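Local coordinates for SusD superfamily protein (Bacteroides fragilis, PDB 3L22) that probably binds glycans at the cell surface, as an outer-membrane protein of the SusD family, and carries zinc ions in the crystal, at residues T19-T24 and R106-E111; G27-I32 and S249-P254; Q100-A105 and R115-A120; V123-Y128 and L176-N181. One frame throughout, in Å; residues are numbered along the deposited sequence.

Contact 1: T19-T24 and R106-E111; sequences TRIEAT and REVAGE. With ZN (zinc ion), chain C; EDO (1,2-ethanediol), chain X.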
loop_
_atom_site.group_PDB
_atom_site.type_symbol
_atom_site.label_atom_id
_atom_site.label_comp_id
_atom_site.label_asym_id
_atom_site.label_seq_id
_atom_site.Cartn_x
_atom_site.Cartn_y
_atom_site.Cartn_z
ATOM N N THR A 19 -15.459 24.042 9.290
ATOM C CA THR A 19 -14.661 24.113 8.080
ATOM C C THR A 19 -13.151 24.163 8.446
ATOM O O THR A 19 -12.334 23.580 7.749
ATOM C CB THR A 19 -15.068 25.240 7.095
ATOM O OG1 THR A 19 -14.676 26.494 7.605
ATOM C CG2 THR A 19 -16.575 25.287 6.842
ATOM N N ARG A 20 -12.787 24.776 9.566
ATOM C CA ARG A 20 -11.368 24.724 10.027
ATOM C C ARG A 20 -10.921 23.325 10.468
ATOM O O ARG A 20 -9.835 22.899 10.145
ATOM C CB ARG A 20 -11.106 25.717 11.145
ATOM C CG ARG A 20 -11.007 27.135 10.587
ATOM C CD ARG A 20 -10.439 28.049 11.596
ATOM N NE ARG A 20 -10.142 29.365 11.049
ATOM C CZ ARG A 20 -9.668 30.374 11.773
ATOM N NH1 ARG A 20 -9.431 30.223 13.084
ATOM N NH2 ARG A 20 -9.424 31.539 11.185
ATOM N N ILE A 21 -11.790 22.598 11.149
ATOM C CA ILE A 21 -11.497 21.196 11.496
ATOM C C ILE A 21 -11.271 20.377 10.220
ATOM O O ILE A 21 -10.267 19.677 10.052
ATOM C CB ILE A 21 -12.627 20.548 12.332
ATOM C CG1 ILE A 21 -12.792 21.280 13.686
ATOM C CG2 ILE A 21 -12.302 19.047 12.551
ATOM C CD1 ILE A 21 -14.124 20.929 14.445
ATOM N N GLU A 22 -12.191 20.510 9.293
ATOM C CA GLU A 22 -12.113 19.745 8.079
ATOM C C GLU A 22 -10.920 20.128 7.195
ATOM O O GLU A 22 -10.375 19.263 6.570
ATOM C CB GLU A 22 -13.419 19.854 7.309
ATOM C CG GLU A 22 -14.493 19.092 8.027
ATOM C CD GLU A 22 -15.878 19.258 7.433
ATOM O OE1 GLU A 22 -15.959 19.771 6.317
ATOM O OE2 GLU A 22 -16.872 18.855 8.085
ATOM N N ALA A 23 -10.519 21.404 7.167
ATOM C CA ALA A 23 -9.339 21.795 6.427
ATOM C C ALA A 23 -8.115 21.064 6.977
ATOM O O ALA A 23 -7.260 20.610 6.217
ATOM C CB ALA A 23 -9.106 23.358 6.493
ATOM N N THR A 24 -8.019 20.976 8.299
ATOM C CA THR A 24 -6.894 20.287 8.927
ATOM C C THR A 24 -6.994 18.808 8.678
ATOM O O THR A 24 -5.985 18.178 8.388
ATOM C CB THR A 24 -6.799 20.592 10.418
ATOM O OG1 THR A 24 -6.839 22.007 10.581
ATOM C CG2 THR A 24 -5.515 20.061 11.026
ATOM N N ARG A 106 -15.079 19.865 20.793
ATOM C CA ARG A 106 -16.154 18.879 20.713
ATOM C C ARG A 106 -17.466 19.459 20.242
ATOM O O ARG A 106 -18.125 18.854 19.402
ATOM C CB ARG A 106 -16.317 18.181 22.088
ATOM C CG ARG A 106 -17.129 16.922 22.076
ATOM C CD ARG A 106 -17.092 16.238 23.432
ATOM N NE ARG A 106 -15.919 15.392 23.621
ATOM C CZ ARG A 106 -15.775 14.171 23.112
ATOM N NH1 ARG A 106 -16.741 13.624 22.367
ATOM N NH2 ARG A 106 -14.671 13.487 23.367
ATOM N N GLU A 107 -17.846 20.644 20.739
ATOM C CA GLU A 107 -19.093 21.282 20.310
ATOM C C GLU A 107 -19.066 21.808 18.934
ATOM O O GLU A 107 -20.077 21.720 18.234
ATOM C CB GLU A 107 -19.445 22.491 21.158
ATOM C CG GLU A 107 -19.779 22.120 22.512
ATOM C CD GLU A 107 -20.396 23.241 23.297
ATOM O OE1 GLU A 107 -20.501 24.398 22.848
ATOM O OE2 GLU A 107 -20.822 22.914 24.398
ATOM N N VAL A 108 -17.951 22.424 18.549
ATOM C CA VAL A 108 -17.789 22.871 17.162
ATOM C C VAL A 108 -17.943 21.689 16.198
ATOM O O VAL A 108 -18.645 21.807 15.205
ATOM C CB VAL A 108 -16.439 23.632 16.957
ATOM C CG1 VAL A 108 -16.147 23.856 15.491
ATOM C CG2 VAL A 108 -16.517 24.971 17.680
ATOM N N ALA A 109 -17.342 20.546 16.514
ATOM C CA ALA A 109 -17.477 19.353 15.671
ATOM C C ALA A 109 -18.910 18.793 15.633
ATOM O O ALA A 109 -19.303 18.233 14.632
ATOM C CB ALA A 109 -16.501 18.267 16.112
ATOM N N GLY A 110 -19.691 18.981 16.704
ATOM C CA GLY A 110 -21.082 18.505 16.746
ATOM C C GLY A 110 -21.185 16.998 16.486
ATOM O O GLY A 110 -20.354 16.232 16.951
ATOM N N GLU A 111 -22.154 16.590 15.675
ATOM C CA GLU A 111 -22.440 15.167 15.428
ATOM C C GLU A 111 -21.335 14.463 14.636
ATOM O O GLU A 111 -21.292 13.269 14.577
ATOM C CB GLU A 111 -23.770 15.003 14.675
ATOM C CG GLU A 111 -23.747 15.503 13.212
ATOM C CD GLU A 111 -25.091 15.348 12.499
ATOM O OE1 GLU A 111 -25.902 14.493 12.899
ATOM O OE2 GLU A 111 -25.314 16.066 11.505
HETATM ZN ZN ZN C . -21.309 24.763 25.382
HETATM C C1 EDO X . -18.567 21.805 26.492
HETATM O O1 EDO X . -19.492 20.988 25.744
HETATM C C2 EDO X . -17.317 22.153 25.683
HETATM O O2 EDO X . -17.144 23.569 25.537
#
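Glu107 OE2 is gripped twice on the far side of the segment that receives Ile21: it coordinates a zinc ion at 2.1 Å and accepts a hydrogen bond from O1 of a 1,2-ethanediol molecule at 2.7 Å. The extended chain of Glu107 carries the carboxylate well clear of helix 18-33, and three further ligand atoms from elsewhere in the structure complete the zinc site. The diol is probably a crystallisation additive, so its bond says little about the protein itself.

The contact between the segments is purely apolar and rests on one methyl group. In Ile21 the CG1 branch is anti to the carbonyl carbon (chi1 -63°), and the chain runs on extended from there, which projects CD1 across the gap. That methyl meets Val108 CG1 at 3.7 Å and Ala109 CB at 3.9 Å, and it also lies 3.8 Å from the backbone Ala109 N. The nearest CA pair, Ile21 and Ala109, is 7.5 Å apart, and the segments bury a modest 95 Å² between them. Ile21 and Ala109 also touch Leu102 and Tyr116, so the methyl contact is part of a larger apolar patch.

Just beyond Ala109 the helix ends: Gly110 has positive phi (56°), while its backbone N still bonds to Arg106 O at 3.1 Å. The short helix 106-109 thus lies in the connection of a helical hairpin, between the long helices 79-103 and 113-131, with the N-terminal helix 18-33 packed on its apolar side. Such layered helices are consistent with the TPR-like helical part of SusD-family proteins.

Contact 2: G27-I32 and S249-P254; sequences GLYAAI and SIFSLP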
loop_
_atom_site.group_PDB
_atom_site.type_symbol
_atom_site.label_atom_id
_atom_site.label_comp_id
_atom_site.label_asym_id
_atom_site.label_seq_id
_atom_site.Cartn_x
_atom_site.Cartn_y
_atom_site.Cartn_z
ATOM N N GLY A 27 -5.754 18.065 5.405
ATOM C CA GLY A 27 -4.282 18.128 5.464
ATOM C C GLY A 27 -3.652 16.801 5.902
ATOM O O GLY A 27 -2.519 16.519 5.528
ATOM N N LEU A 28 -4.365 15.995 6.691
ATOM C CA LEU A 28 -3.849 14.662 7.073
ATOM C C LEU A 28 -3.745 13.758 5.862
ATOM O O LEU A 28 -2.717 13.093 5.644
ATOM C CB LEU A 28 -4.722 14.014 8.177
ATOM C CG LEU A 28 -4.976 14.874 9.433
ATOM C CD1 LEU A 28 -5.809 14.094 10.493
ATOM C CD2 LEU A 28 -3.643 15.358 10.038
ATOM N N TYR A 29 -4.778 13.781 5.028
ATOM C CA TYR A 29 -4.769 13.001 3.801
ATOM C C TYR A 29 -3.695 13.527 2.836
ATOM O O TYR A 29 -3.048 12.730 2.154
ATOM C CB TYR A 29 -6.147 13.023 3.111
ATOM C CG TYR A 29 -7.199 12.250 3.835
ATOM C CD1 TYR A 29 -7.224 10.876 3.800
ATOM C CD2 TYR A 29 -8.175 12.904 4.602
ATOM C CE1 TYR A 29 -8.203 10.154 4.499
ATOM C CE2 TYR A 29 -9.146 12.196 5.284
ATOM C CZ TYR A 29 -9.148 10.815 5.236
ATOM O OH TYR A 29 -10.138 10.113 5.912
ATOM N N ALA A 30 -3.489 14.841 2.792
ATOM C CA ALA A 30 -2.429 15.414 1.938
ATOM C C ALA A 30 -1.082 14.969 2.477
ATOM O O ALA A 30 -0.201 14.640 1.691
ATOM C CB ALA A 30 -2.506 17.001 1.794
ATOM N N ALA A 31 -0.938 14.926 3.798
ATOM C CA ALA A 31 0.369 14.634 4.407
ATOM C C ALA A 31 0.859 13.226 4.108
ATOM O O ALA A 31 2.062 12.994 4.074
ATOM C CB ALA A 31 0.338 14.872 5.917
ATOM N N ILE A 32 -0.046 12.264 3.917
ATOM C CA ILE A 32 0.398 10.918 3.562
ATOM C C ILE A 32 0.618 10.728 2.057
ATOM O O ILE A 32 1.149 9.685 1.657
ATOM C CB ILE A 32 -0.511 9.756 4.041
ATOM C CG1 ILE A 32 -1.926 9.890 3.549
ATOM C CG2 ILE A 32 -0.382 9.545 5.529
ATOM C CD1 ILE A 32 -2.668 8.592 3.685
ATOM N N SER A 249 -13.476 1.166 -6.590
ATOM C CA SER A 249 -12.505 1.941 -5.836
ATOM C C SER A 249 -12.931 2.083 -4.397
ATOM O O SER A 249 -14.003 2.607 -4.120
ATOM C CB SER A 249 -12.369 3.338 -6.464
ATOM O OG SER A 249 -12.041 3.239 -7.830
ATOM N N ILE A 250 -12.099 1.617 -3.477
ATOM C CA ILE A 250 -12.404 1.728 -2.059
ATOM C C ILE A 250 -11.730 2.957 -1.497
ATOM O O ILE A 250 -12.385 3.817 -0.894
ATOM C CB ILE A 250 -12.007 0.450 -1.281
ATOM C CG1 ILE A 250 -12.779 -0.769 -1.829
ATOM C CG2 ILE A 250 -12.269 0.681 0.223
ATOM C CD1 ILE A 250 -12.205 -2.139 -1.487
ATOM N N PHE A 251 -10.415 3.044 -1.641
ATOM C CA PHE A 251 -9.670 4.191 -1.102
ATOM C C PHE A 251 -8.488 4.525 -2.019
ATOM O O PHE A 251 -7.718 3.617 -2.390
ATOM C CB PHE A 251 -9.180 3.899 0.337
ATOM C CG PHE A 251 -8.418 5.035 0.956
ATOM C CD1 PHE A 251 -9.064 6.223 1.276
ATOM C CD2 PHE A 251 -7.042 4.933 1.212
ATOM C CE1 PHE A 251 -8.352 7.314 1.790
ATOM C CE2 PHE A 251 -6.324 6.005 1.758
ATOM C CZ PHE A 251 -6.970 7.189 2.038
ATOM N N SER A 252 -8.353 5.813 -2.346
ATOM C CA SER A 252 -7.300 6.340 -3.212
ATOM C C SER A 252 -6.856 7.694 -2.739
ATOM O O SER A 252 -7.564 8.379 -1.969
ATOM C CB SER A 252 -7.794 6.525 -4.660
ATOM O OG SER A 252 -8.297 5.335 -5.212
ATOM N N LEU A 253 -5.675 8.085 -3.201
ATOM C CA LEU A 253 -5.117 9.422 -2.929
ATOM C C LEU A 253 -5.317 10.257 -4.198
ATOM O O LEU A 253 -4.729 9.924 -5.260
ATOM C CB LEU A 253 -3.635 9.346 -2.568
ATOM C CG LEU A 253 -3.233 8.237 -1.593
ATOM C CD1 LEU A 253 -1.683 8.279 -1.340
ATOM C CD2 LEU A 253 -4.008 8.407 -0.325
ATOM N N PRO A 254 -6.172 11.285 -4.117
ATOM C CA PRO A 254 -6.503 12.072 -5.307
ATOM C C PRO A 254 -5.452 13.117 -5.568
ATOM O O PRO A 254 -4.726 13.500 -4.636
ATOM C CB PRO A 254 -7.823 12.739 -4.911
ATOM C CG PRO A 254 -7.657 12.952 -3.417
ATOM C CD PRO A 254 -6.904 11.765 -2.924
#
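Two apolar pairs, Tyr29 with Phe251 and Ile32 with Leu253, make up this contact, and no hydrogen bond crosses it. The aromatic pair is the closer: Tyr29 CE1 lies 3.9 Å from Phe251 CE1 and 4.0 Å from Phe251 CZ, with Tyr29 CD1 4.1 Å from the same CZ. The rings approach obliquely, and adjacent carbons of each meet, CD1 and CE1 of Tyr29 against CE1 and CZ of Phe251. A trans first torsion in Phe251 (chi1 -180°, CG turned away from the backbone N) extends its ring from the strand to the helix.

The aliphatic pair is looser. Ile32 CD1 and Leu253 CD2 are 4.2 Å apart, and both CB atoms are directed at the opposing segment. The two segments bury 164 Å² between them, and all four residues are buried in the whole structure.

Polar bonding leads away from the interface. Tyr29 OH is hydrogen-bonded to Glu119 OE1; because Glu119 coordinates zinc, Tyr29 is a second-shell residue whose hydroxyl can help to orient the carboxylate while its ring packs on Phe251.

On the strand side, a classic bulge interrupts the antiparallel pairing of 249-253 with 322-326, with Ile250 and Phe251 set against the single residue Phe325. Helix 18-33, whose Leu28 packs on both helix 79-103 and helix 113-131, therefore lies against two long helices and meets the two-stranded sheet through Tyr29 and Ile32.

Contact 3: Q100-A105 and R115-A120; sequences QSLEGA and RYVQEA. With ZN (zinc ion), chain B.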
loop_
_atom_site.group_PDB
_atom_site.type_symbol
_atom_site.label_atom_id
_atom_site.label_comp_id
_atom_site.label_asym_id
_atom_site.label_seq_id
_atom_site.Cartn_x
_atom_site.Cartn_y
_atom_site.Cartn_z
ATOM N N GLN A 100 -5.544 15.956 19.442
ATOM C CA GLN A 100 -5.528 16.720 20.665
ATOM C C GLN A 100 -6.307 18.027 20.521
ATOM O O GLN A 100 -7.041 18.394 21.425
ATOM C CB GLN A 100 -4.104 17.021 21.096
ATOM C CG GLN A 100 -4.008 17.832 22.385
ATOM C CD GLN A 100 -2.577 17.841 22.892
ATOM O OE1 GLN A 100 -2.112 16.862 23.499
ATOM N NE2 GLN A 100 -1.841 18.897 22.550
ATOM N N SER A 101 -6.145 18.719 19.400
ATOM C CA SER A 101 -6.927 19.937 19.158
ATOM C C SER A 101 -8.421 19.652 19.064
ATOM O O SER A 101 -9.223 20.392 19.613
ATOM C CB SER A 101 -6.465 20.620 17.875
ATOM O OG SER A 101 -5.109 21.003 18.034
ATOM N N LEU A 102 -8.794 18.556 18.412
ATOM C CA LEU A 102 -10.203 18.194 18.268
ATOM C C LEU A 102 -10.866 17.933 19.609
ATOM O O LEU A 102 -12.054 18.214 19.796
ATOM C CB LEU A 102 -10.337 16.986 17.356
ATOM C CG LEU A 102 -11.697 16.468 16.929
ATOM C CD1 LEU A 102 -12.555 17.558 16.265
ATOM C CD2 LEU A 102 -11.529 15.257 15.981
ATOM N N GLU A 103 -10.097 17.426 20.570
ATOM C CA GLU A 103 -10.635 17.154 21.903
ATOM C C GLU A 103 -11.149 18.427 22.578
ATOM O O GLU A 103 -12.123 18.398 23.361
ATOM C CB GLU A 103 -9.568 16.443 22.758
ATOM C CG GLU A 103 -10.086 16.033 24.120
ATOM C CD GLU A 103 -9.115 15.216 24.908
ATOM O OE1 GLU A 103 -9.150 14.002 24.858
ATOM O OE2 GLU A 103 -8.367 15.785 25.695
ATOM N N GLY A 104 -10.519 19.555 22.250
ATOM C CA GLY A 104 -10.958 20.863 22.736
ATOM C C GLY A 104 -11.979 21.561 21.864
ATOM O O GLY A 104 -12.302 22.723 22.125
ATOM N N ALA A 105 -12.523 20.867 20.869
ATOM C CA ALA A 105 -13.471 21.461 19.933
ATOM C C ALA A 105 -14.682 20.571 19.737
ATOM O O ALA A 105 -15.282 20.553 18.670
ATOM C CB ALA A 105 -12.774 21.747 18.564
ATOM N N ARG A 115 -16.601 10.704 13.497
ATOM C CA ARG A 115 -16.080 10.490 12.181
ATOM C C ARG A 115 -14.718 11.136 12.005
ATOM O O ARG A 115 -13.837 10.536 11.392
ATOM C CB ARG A 115 -17.021 11.018 11.133
ATOM C CG ARG A 115 -16.475 10.796 9.714
ATOM C CD ARG A 115 -17.486 11.110 8.613
ATOM N NE ARG A 115 -18.601 10.171 8.625
ATOM C CZ ARG A 115 -19.600 10.170 7.749
ATOM N NH1 ARG A 115 -19.621 11.028 6.709
ATOM N NH2 ARG A 115 -20.572 9.275 7.892
ATOM N N TYR A 116 -14.566 12.369 12.464
ATOM C CA TYR A 116 -13.274 13.065 12.323
ATOM C C TYR A 116 -12.146 12.328 13.066
ATOM O O TYR A 116 -11.041 12.148 12.532
ATOM C CB TYR A 116 -13.357 14.501 12.848
ATOM C CG TYR A 116 -14.301 15.459 12.147
ATOM C CD1 TYR A 116 -14.602 15.364 10.788
ATOM C CD2 TYR A 116 -14.883 16.499 12.863
ATOM C CE1 TYR A 116 -15.473 16.305 10.190
ATOM C CE2 TYR A 116 -15.752 17.406 12.283
ATOM C CZ TYR A 116 -16.029 17.314 10.954
ATOM O OH TYR A 116 -16.875 18.261 10.441
ATOM N N VAL A 117 -12.449 11.860 14.284
ATOM C CA VAL A 117 -11.482 11.087 15.060
ATOM C C VAL A 117 -11.118 9.814 14.328
ATOM O O VAL A 117 -9.968 9.468 14.197
ATOM C CB VAL A 117 -12.035 10.695 16.462
ATOM C CG1 VAL A 117 -11.129 9.644 17.182
ATOM C CG2 VAL A 117 -12.208 11.949 17.358
ATOM N N GLN A 118 -12.111 9.093 13.872
ATOM C CA GLN A 118 -11.868 7.763 13.309
ATOM C C GLN A 118 -11.136 7.878 11.950
ATOM O O GLN A 118 -10.278 7.060 11.612
ATOM C CB GLN A 118 -13.205 7.013 13.223
ATOM C CG GLN A 118 -13.741 6.640 14.615
ATOM C CD GLN A 118 -15.133 6.029 14.587
ATOM O OE1 GLN A 118 -15.614 5.637 13.526
ATOM N NE2 GLN A 118 -15.812 5.998 15.750
ATOM N N GLU A 119 -11.422 8.939 11.206
ATOM C CA GLU A 119 -10.682 9.204 9.965
ATOM C C GLU A 119 -9.224 9.521 10.231
ATOM O O GLU A 119 -8.336 8.993 9.550
ATOM C CB GLU A 119 -11.293 10.351 9.140
ATOM C CG GLU A 119 -12.537 9.887 8.396
ATOM C CD GLU A 119 -13.023 10.916 7.358
ATOM O OE1 GLU A 119 -12.214 11.743 6.822
ATOM O OE2 GLU A 119 -14.239 10.878 7.098
ATOM N N ALA A 120 -8.982 10.361 11.228
ATOM C CA ALA A 120 -7.616 10.750 11.561
ATOM C C ALA A 120 -6.815 9.519 12.049
ATOM O O ALA A 120 -5.665 9.332 11.676
ATOM C CB ALA A 120 -7.627 11.858 12.603
HETATM ZN ZN ZN B . -14.757 12.345 5.737
HETATM O O HOH W 1 -16.236 11.374 4.920
HETATM O O HOH W 2 -15.590 14.089 6.897
#
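A helical hairpin that carries a zinc ligand on its second arm is joined here by Leu102 of helix 79-103 and by Tyr116 and Val117 of helix 113-131. Leu102 CD2 makes the closest contacts, 3.6 Å from Val117 CG2 and 3.7 Å from Tyr116 CB, fitting between these two consecutive residues, while CD1 comes obliquely to the Tyr116 ring. With chi1 at -174°, the isobutyl group of Leu102 stands anti to the backbone N and is sent across to the other helix. The side chains of Leu102 and Tyr116 cross at about a right angle. The two segments bury 120 Å².

Glu119 stands on a different side of the same helix. Its OE2 coordinates zinc at 2.1 Å; two waters lie 1.9 and 2.2 Å from the zinc, and His197 ND1 is the fourth ligand.

Tyr116 OH lies unusually close to Glu22 OE2, probably a hydrogen bond, though too short to be taken at face value, while its side chain touches Leu25. Helix 113-131 thus packs against helix 79-103 through Leu102, Phe98 and Leu99, and against helix 18-33 through Tyr116.

Contact 4: V123-Y128 and L176-N181; sequences VRALAY and LSDLEN. With EDO (1,2-ethanediol), chain Z.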
loop_
_atom_site.group_PDB
_atom_site.type_symbol
_atom_site.label_atom_id
_atom_site.label_comp_id
_atom_site.label_asym_id
_atom_site.label_seq_id
_atom_site.Cartn_x
_atom_site.Cartn_y
_atom_site.Cartn_z
ATOM N N VAL A 123 -5.596 7.412 9.103
ATOM C CA VAL A 123 -4.401 7.976 8.491
ATOM C C VAL A 123 -3.137 7.617 9.311
ATOM O O VAL A 123 -2.155 7.166 8.738
ATOM C CB VAL A 123 -4.542 9.477 8.266
ATOM C CG1 VAL A 123 -3.255 10.094 7.753
ATOM C CG2 VAL A 123 -5.693 9.747 7.276
ATOM N N ARG A 124 -3.207 7.715 10.643
ATOM C CA ARG A 124 -2.069 7.310 11.481
ATOM C C ARG A 124 -1.795 5.818 11.341
ATOM O O ARG A 124 -0.640 5.412 11.215
ATOM C CB ARG A 124 -2.330 7.665 12.921
ATOM C CG ARG A 124 -1.177 7.346 13.860
ATOM C CD ARG A 124 -1.399 8.045 15.202
ATOM N NE ARG A 124 -2.522 7.488 15.927
ATOM C CZ ARG A 124 -3.032 8.030 17.042
ATOM N NH1 ARG A 124 -2.510 9.139 17.599
ATOM N NH2 ARG A 124 -4.020 7.407 17.657
ATOM N N ALA A 125 -2.859 5.023 11.283
ATOM C CA ALA A 125 -2.749 3.578 11.156
ATOM C C ALA A 125 -2.068 3.182 9.832
ATOM O O ALA A 125 -1.151 2.331 9.804
ATOM C CB ALA A 125 -4.162 2.919 11.279
ATOM N N LEU A 126 -2.476 3.844 8.752
ATOM C CA LEU A 126 -1.883 3.600 7.457
ATOM C C LEU A 126 -0.379 3.961 7.413
ATOM O O LEU A 126 0.463 3.219 6.825
ATOM C CB LEU A 126 -2.687 4.364 6.379
ATOM C CG LEU A 126 -2.470 3.965 4.928
ATOM C CD1 LEU A 126 -2.702 2.439 4.670
ATOM C CD2 LEU A 126 -3.322 4.822 3.958
ATOM N N ALA A 127 -0.029 5.083 8.033
ATOM C CA ALA A 127 1.360 5.520 8.047
ATOM C C ALA A 127 2.228 4.484 8.770
ATOM O O ALA A 127 3.255 4.019 8.238
ATOM C CB ALA A 127 1.468 6.885 8.693
ATOM N N TYR A 128 1.787 4.063 9.959
ATOM C CA TYR A 128 2.503 3.015 10.698
ATOM C C TYR A 128 2.555 1.690 9.940
ATOM O O TYR A 128 3.555 0.966 10.023
ATOM C CB TYR A 128 1.920 2.814 12.111
ATOM C CG TYR A 128 2.458 3.822 13.095
ATOM C CD1 TYR A 128 3.812 3.819 13.433
ATOM C CD2 TYR A 128 1.639 4.807 13.670
ATOM C CE1 TYR A 128 4.343 4.743 14.309
ATOM C CE2 TYR A 128 2.176 5.750 14.580
ATOM C CZ TYR A 128 3.531 5.705 14.881
ATOM O OH TYR A 128 4.110 6.608 15.726
ATOM N N LEU A 176 -4.267 -1.929 15.051
ATOM C CA LEU A 176 -5.579 -2.502 15.303
ATOM C C LEU A 176 -6.371 -1.632 16.277
ATOM O O LEU A 176 -7.598 -1.508 16.119
ATOM C CB LEU A 176 -5.480 -3.942 15.807
ATOM C CG LEU A 176 -4.932 -4.971 14.834
ATOM C CD1 LEU A 176 -4.710 -6.303 15.593
ATOM C CD2 LEU A 176 -5.842 -5.136 13.632
ATOM N N SER A 177 -5.695 -1.042 17.269
ATOM C CA SER A 177 -6.370 -0.085 18.149
ATOM C C SER A 177 -6.915 1.157 17.414
ATOM O O SER A 177 -8.029 1.592 17.674
ATOM C CB SER A 177 -5.449 0.379 19.266
ATOM O OG SER A 177 -5.139 -0.683 20.111
ATOM N N ASP A 178 -6.139 1.688 16.481
ATOM C CA ASP A 178 -6.586 2.838 15.696
ATOM C C ASP A 178 -7.729 2.476 14.744
ATOM O O ASP A 178 -8.388 3.369 14.220
ATOM C CB ASP A 178 -5.413 3.460 14.917
ATOM C CG ASP A 178 -4.577 4.439 15.747
ATOM O OD1 ASP A 178 -4.948 4.863 16.872
ATOM O OD2 ASP A 178 -3.507 4.841 15.256
ATOM N N LEU A 179 -7.948 1.187 14.496
ATOM C CA LEU A 179 -9.016 0.730 13.618
ATOM C C LEU A 179 -10.137 0.035 14.405
ATOM O O LEU A 179 -11.025 -0.603 13.814
ATOM C CB LEU A 179 -8.433 -0.226 12.579
ATOM C CG LEU A 179 -7.362 0.372 11.654
ATOM C CD1 LEU A 179 -6.813 -0.757 10.791
ATOM C CD2 LEU A 179 -7.923 1.499 10.777
ATOM N N GLU A 180 -10.121 0.149 15.721
ATOM C CA GLU A 180 -11.065 -0.653 16.513
ATOM C C GLU A 180 -12.470 -0.113 16.550
ATOM O O GLU A 180 -13.395 -0.897 16.714
ATOM C CB GLU A 180 -10.591 -0.862 17.939
ATOM C CG GLU A 180 -10.708 0.337 18.852
ATOM C CD GLU A 180 -9.941 0.129 20.199
ATOM O OE1 GLU A 180 -9.346 -0.957 20.427
ATOM O OE2 GLU A 180 -9.963 1.061 21.017
ATOM N N ASN A 181 -12.611 1.205 16.485
ATOM C CA ASN A 181 -13.936 1.803 16.400
ATOM C C ASN A 181 -14.078 2.535 15.072
ATOM O O ASN A 181 -13.429 3.520 14.820
ATOM C CB ASN A 181 -14.244 2.727 17.568
ATOM C CG ASN A 181 -15.755 3.015 17.682
ATOM O OD1 ASN A 181 -16.543 2.660 16.789
ATOM N ND2 ASN A 181 -16.147 3.629 18.772
HETATM C C1 EDO Z . -10.523 -5.253 16.362
HETATM O O1 EDO Z . -11.527 -5.105 15.367
HETATM C C2 EDO Z . -9.296 -4.391 16.206
HETATM O O2 EDO Z . -9.368 -3.389 15.206
#
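Arg124 leaves its helix with CG trans to the backbone N and then bends about CG-CD (chi3 68°), which turns the guanidinium back toward Asp178. The aspartate, at chi1 -83°, offers both oxygens to it. The salt bridge is side-on and two-pronged: Arg124 NE donates to Asp178 OD2 at 2.9 Å, and Arg124 NH2 donates to Asp178 OD1 at 2.8 Å. Both bonds are nearly straight and reach the syn sides of the oxygens, although the donors sit somewhat out of the carboxylate plane. The acceptors lie close to the guanidinium plane, and the two flat groups are only 17° from coplanar, so the paired bonds fix the rotation of both.

Beside this pair the helices come close, with the CA atoms of Ala125 and Asp178 6.0 Å apart. Ala125 CB packs there, 3.9 Å from Asp178 CB and 4.1 Å from Leu179 CD2. Leu206 of helix 200-213 touches both Ala125 and Leu179.

Further bonds extend the network: Arg124 NH1 to Asn96 OD1, and Asp178 OD2 to His174 NE2. The buried arginine and aspartate probably balance each other's charge, and OD2, shared by Arg124 and His174, links the ion pair to a residue known to bind zinc.

From the N terminus, helix 18-33 supplies the first segment of two contacts. Contact 1 closes a loop to the short helix 106-109; contact 2, a little further along, closes a much longer one to strand 249-253, and the two cross. Contact 3 closes the short connection, which contains helix 106-109, between helices 79-103 and 113-131; it crosses contact 1 and touches it, their centres about 8 Å apart. Contact 4 follows in series. Both contacts 3 and 4 nest inside the loop of contact 2. Helix 113-131 is used by contacts 3 and 4 and so joins helix 79-103 to helix 168-178, while contact 2 brings in the two-stranded sheet.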